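Local coordinates for Oxidored_FMN domain-containing protein ([Pseudomonas] geniculata N1, PDB 6L6J) that is a 6-hydroxypseudooxynicotine amine oxidase, an oxidoreductase that carries FMN, a [4Fe-4S] cluster and a bound ADP, at residues G400-A403 with A404-A408; I653-A656 with T657-R661. All coordinates share one frame; numbering follows the deposited sequence.

Contact 1: G400-A403 with A404-A408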
loop_
_atom_site.group_PDB
_atom_site.type_symbol
_atom_site.label_atom_id
_atom_site.label_comp_id
_atom_site.label_asym_id
_atom_site.label_seq_id
_atom_site.Cartn_x
_atom_site.Cartn_y
_atom_site.Cartn_z
ATOM N N GLY A 400 10.199 11.795 -15.126
ATOM C CA GLY A 400 9.891 12.764 -16.197
ATOM C C GLY A 400 8.402 13.107 -16.269
ATOM O O GLY A 400 8.051 14.319 -16.208
ATOM N N LEU A 401 7.552 12.087 -16.383
ATOM C CA LEU A 401 6.093 12.247 -16.617
ATOM C C LEU A 401 5.457 12.992 -15.449
ATOM O O LEU A 401 4.483 13.739 -15.697
ATOM C CB LEU A 401 5.433 10.875 -16.775
ATOM C CG LEU A 401 5.691 10.194 -18.108
ATOM C CD1 LEU A 401 5.184 8.761 -18.077
ATOM C CD2 LEU A 401 5.046 10.976 -19.241
ATOM N N GLU A 402 5.934 12.746 -14.228
ATOM C CA GLU A 402 5.336 13.359 -13.013
ATOM C C GLU A 402 5.738 14.838 -12.964
ATOM O O GLU A 402 4.912 15.645 -12.616
ATOM C CB GLU A 402 5.752 12.566 -11.771
ATOM C CG GLU A 402 5.283 13.187 -10.474
ATOM C CD GLU A 402 3.831 13.620 -10.473
ATOM O OE1 GLU A 402 3.004 12.896 -11.026
ATOM O OE2 GLU A 402 3.531 14.683 -9.911
ATOM N N ALA A 403 6.991 15.163 -13.288
ATOM C CA ALA A 403 7.507 16.556 -13.377
ATOM C C ALA A 403 6.710 17.355 -14.431
ATOM O O ALA A 403 6.165 18.423 -14.077
ATOM C CB ALA A 403 8.977 16.533 -13.705
ATOM N N ALA A 404 6.642 16.832 -15.670
ATOM C CA ALA A 404 5.902 17.417 -16.814
ATOM C C ALA A 404 4.458 17.657 -16.389
ATOM O O ALA A 404 4.028 18.819 -16.397
ATOM C CB ALA A 404 5.970 16.522 -18.020
ATOM N N HIS A 405 3.771 16.604 -15.954
ATOM C CA HIS A 405 2.386 16.697 -15.437
ATOM C C HIS A 405 2.295 17.862 -14.454
ATOM O O HIS A 405 1.434 18.735 -14.678
ATOM C CB HIS A 405 1.934 15.371 -14.832
ATOM C CG HIS A 405 0.482 15.326 -14.503
ATOM N ND1 HIS A 405 -0.438 16.117 -15.135
ATOM C CD2 HIS A 405 -0.205 14.585 -13.611
ATOM C CE1 HIS A 405 -1.643 15.867 -14.648
ATOM N NE2 HIS A 405 -1.524 14.926 -13.706
ATOM N N THR A 406 3.158 17.900 -13.437
ATOM C CA THR A 406 3.080 18.877 -12.312
ATOM C C THR A 406 3.288 20.304 -12.835
ATOM O O THR A 406 2.442 21.167 -12.548
ATOM C CB THR A 406 4.060 18.532 -11.184
ATOM O OG1 THR A 406 3.785 17.206 -10.730
ATOM C CG2 THR A 406 3.956 19.488 -10.018
ATOM N N LEU A 407 4.347 20.525 -13.612
ATOM C CA LEU A 407 4.638 21.842 -14.248
ATOM C C LEU A 407 3.471 22.236 -15.173
ATOM O O LEU A 407 2.973 23.372 -15.045
ATOM C CB LEU A 407 5.972 21.739 -15.000
ATOM C CG LEU A 407 7.192 21.443 -14.127
ATOM C CD1 LEU A 407 8.380 21.042 -14.978
ATOM C CD2 LEU A 407 7.534 22.636 -13.251
ATOM N N ALA A 408 3.025 21.324 -16.049
ATOM C CA ALA A 408 1.885 21.548 -16.974
ATOM C C ALA A 408 0.696 22.112 -16.190
ATOM O O ALA A 408 0.128 23.123 -16.656
ATOM C CB ALA A 408 1.505 20.285 -17.706
#
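Thr406 holds its hydroxyl beside its own backbone N and anti to the carbonyl carbon (chi1 -57°), turning OG1 back toward Glu402 one helical turn earlier. Glu402 has CG anti to the backbone N (chi1 175°) and then bends at chi2, a shape that carries OE2 to the side of the threonine hydroxyl. OG1 of Thr406 donates to the backbone O of Glu402 at 2.7 Å, and Thr406 N reaches that same oxygen at 3.0 Å from the other face of the carbonyl plane. Two donors thus grip one acceptor, and this suits threonine to a buried turn because its hydroxyl proton is spent on the helix itself. OE2 of Glu402 also lies 2.7 Å from Thr406 OG1, at an angle poor for a hydrogen bond; its salt-bridge partner is Arg661, while OE1 pairs with Arg446. The helix, 398-410, is the crossover of a Rossmann-type beta-alpha-beta unit between strands 390-394 and 413-417. Gly400 is consistent with the third glycine of a GxGxxG fingerprint, which lets the helix pack closely on the strand; its O accepts an almost straight bond (178°) from Ala404 N at 2.9 Å. Small Ala404 sets its methyl on Val414 and Ile416 of strand 413-417, a size that suits a close helix-to-strand approach, and Leu407 adds bulk against Val414. Leu407 N donates to Ala403 O at 2.8 Å. At His405, the ring turns an edge to Glu402 OE1, 4.5 Å from CD2.

Contact 2: I653-A656 with T657-R661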
loop_
_atom_site.group_PDB
_atom_site.type_symbol
_atom_site.label_atom_id
_atom_site.label_comp_id
_atom_site.label_asym_id
_atom_site.label_seq_id
_atom_site.Cartn_x
_atom_site.Cartn_y
_atom_site.Cartn_z
ATOM N N ILE A 653 9.645 2.782 -7.806
ATOM C CA ILE A 653 8.978 3.746 -8.739
ATOM C C ILE A 653 8.369 4.914 -7.956
ATOM O O ILE A 653 8.419 6.030 -8.496
ATOM C CB ILE A 653 7.948 3.014 -9.613
ATOM C CG1 ILE A 653 8.657 2.224 -10.708
ATOM C CG2 ILE A 653 6.921 3.964 -10.199
ATOM C CD1 ILE A 653 7.929 0.958 -11.070
ATOM N N ALA A 654 7.843 4.669 -6.751
ATOM C CA ALA A 654 7.302 5.714 -5.842
ATOM C C ALA A 654 8.285 6.877 -5.725
ATOM O O ALA A 654 7.827 8.018 -5.652
ATOM C CB ALA A 654 7.006 5.165 -4.472
ATOM N N GLN A 655 9.587 6.582 -5.697
ATOM C CA GLN A 655 10.667 7.592 -5.514
ATOM C C GLN A 655 10.780 8.440 -6.780
ATOM O O GLN A 655 11.082 9.631 -6.662
ATOM C CB GLN A 655 11.996 6.903 -5.208
ATOM C CG GLN A 655 13.114 7.868 -4.854
ATOM C CD GLN A 655 12.810 8.704 -3.636
ATOM O OE1 GLN A 655 12.599 8.168 -2.536
ATOM N NE2 GLN A 655 12.790 10.020 -3.835
ATOM N N ALA A 656 10.568 7.835 -7.946
ATOM C CA ALA A 656 10.579 8.529 -9.256
ATOM C C ALA A 656 9.435 9.544 -9.269
ATOM O O ALA A 656 9.662 10.683 -9.762
ATOM C CB ALA A 656 10.474 7.542 -10.397
ATOM N N THR A 657 8.270 9.157 -8.720
ATOM C CA THR A 657 7.070 10.031 -8.683
ATOM C C THR A 657 7.294 11.148 -7.648
ATOM O O THR A 657 6.991 12.311 -7.966
ATOM C CB THR A 657 5.782 9.229 -8.478
ATOM O OG1 THR A 657 5.812 8.559 -7.221
ATOM C CG2 THR A 657 5.558 8.236 -9.595
ATOM N N TYR A 658 7.844 10.815 -6.477
ATOM C CA TYR A 658 8.225 11.803 -5.441
ATOM C C TYR A 658 9.184 12.833 -6.049
ATOM O O TYR A 658 8.893 14.027 -5.929
ATOM C CB TYR A 658 8.819 11.166 -4.185
ATOM C CG TYR A 658 9.060 12.179 -3.094
ATOM C CD1 TYR A 658 10.251 12.899 -3.043
ATOM C CD2 TYR A 658 8.092 12.462 -2.150
ATOM C CE1 TYR A 658 10.490 13.848 -2.065
ATOM C CE2 TYR A 658 8.313 13.414 -1.166
ATOM C CZ TYR A 658 9.509 14.114 -1.131
ATOM O OH TYR A 658 9.743 15.038 -0.157
ATOM N N ASP A 659 10.295 12.412 -6.641
ATOM C CA ASP A 659 11.262 13.373 -7.244
ATOM C C ASP A 659 10.515 14.265 -8.241
ATOM O O ASP A 659 10.700 15.504 -8.188
ATOM C CB ASP A 659 12.434 12.680 -7.939
ATOM C CG ASP A 659 13.530 12.185 -7.016
ATOM O OD1 ASP A 659 13.426 12.390 -5.795
ATOM O OD2 ASP A 659 14.491 11.584 -7.537
ATOM N N GLY A 660 9.705 13.660 -9.115
ATOM C CA GLY A 660 8.961 14.365 -10.177
ATOM C C GLY A 660 8.117 15.494 -9.613
ATOM O O GLY A 660 8.201 16.609 -10.144
ATOM N N ARG A 661 7.312 15.196 -8.589
ATOM C CA ARG A 661 6.420 16.158 -7.899
ATOM C C ARG A 661 7.270 17.263 -7.275
ATOM O O ARG A 661 6.922 18.445 -7.486
ATOM C CB ARG A 661 5.580 15.466 -6.819
ATOM C CG ARG A 661 4.529 16.377 -6.188
ATOM C CD ARG A 661 3.421 16.782 -7.153
ATOM N NE ARG A 661 2.122 16.331 -6.664
ATOM C CZ ARG A 661 1.293 15.490 -7.284
ATOM N NH1 ARG A 661 1.625 14.976 -8.459
ATOM N NH2 ARG A 661 0.135 15.154 -6.716
#
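Gln655 and Asp659 join their polar ends one turn apart on helix 653-666, the last helix of the chain, whose Ala656 lines the ADP pocket of the Rossmann-like nucleotide-binding domain. Between side chains, Gln655 NE2 donates to Asp659 OD1 at 3.1 Å. The partner lies in the amide plane of Gln655, yet the amide meets the carboxylate from above, the two planes being 61° apart. Asp659 keeps CG beside its backbone N (chi1 -79°), which holds the carboxylate near the preceding turn; OD2 accepts from Gly645 N. With an alanine here, Gln655 NE2 and Gly645 N would probably both be left without their carboxylate acceptor, and the amide would be freer to turn. Tyr658 sends its ring outward past the same amide, CD1 lying 3.9 Å from Gln655 NE2, and meets the ring of Trp376.

Backbone bonds carry the helix through the turn: Tyr658 N to Ala654 O at 2.9 Å, Asp659 N to Gln655 O at 2.9 Å, and Gly660 N to Ala656 O at 3.0 Å. Nonpolar packing comes from Ile653, against Pro398 and Leu427, and from Ala656, whose small methyl touches Pro398, Ala399 and ADP and suits the close approach to the nucleotide. Side chain meets backbone at Thr657, whose OG1 lies 2.6 Å from Ala654 O, with Thr363 O as a second acceptor for its one proton.

Each contact lies within one helix, its side chains meeting about one turn apart; the centres of the two contacts lie about 11 Å apart, and the helices touch. Contact 1 is wholly buried: Leu401 and Ala404 pack on strand 413-417 and helix 441-450, Leu407 on the strand. Contact 2 is buried where Ala656 touches ADP and where Ile653, Ala656 and Arg661 meet helix 398-410, but Gln655, Tyr658 and Asp659 are partly exposed. A buried carboxylate held by two arginines, Arg446 and Arg661 of contact 2, thus contrasts with a partly exposed amide-carboxylate bond. Ala403 CB packs on Gly660 O at 3.6 Å, two small residues allowing the helices to come close.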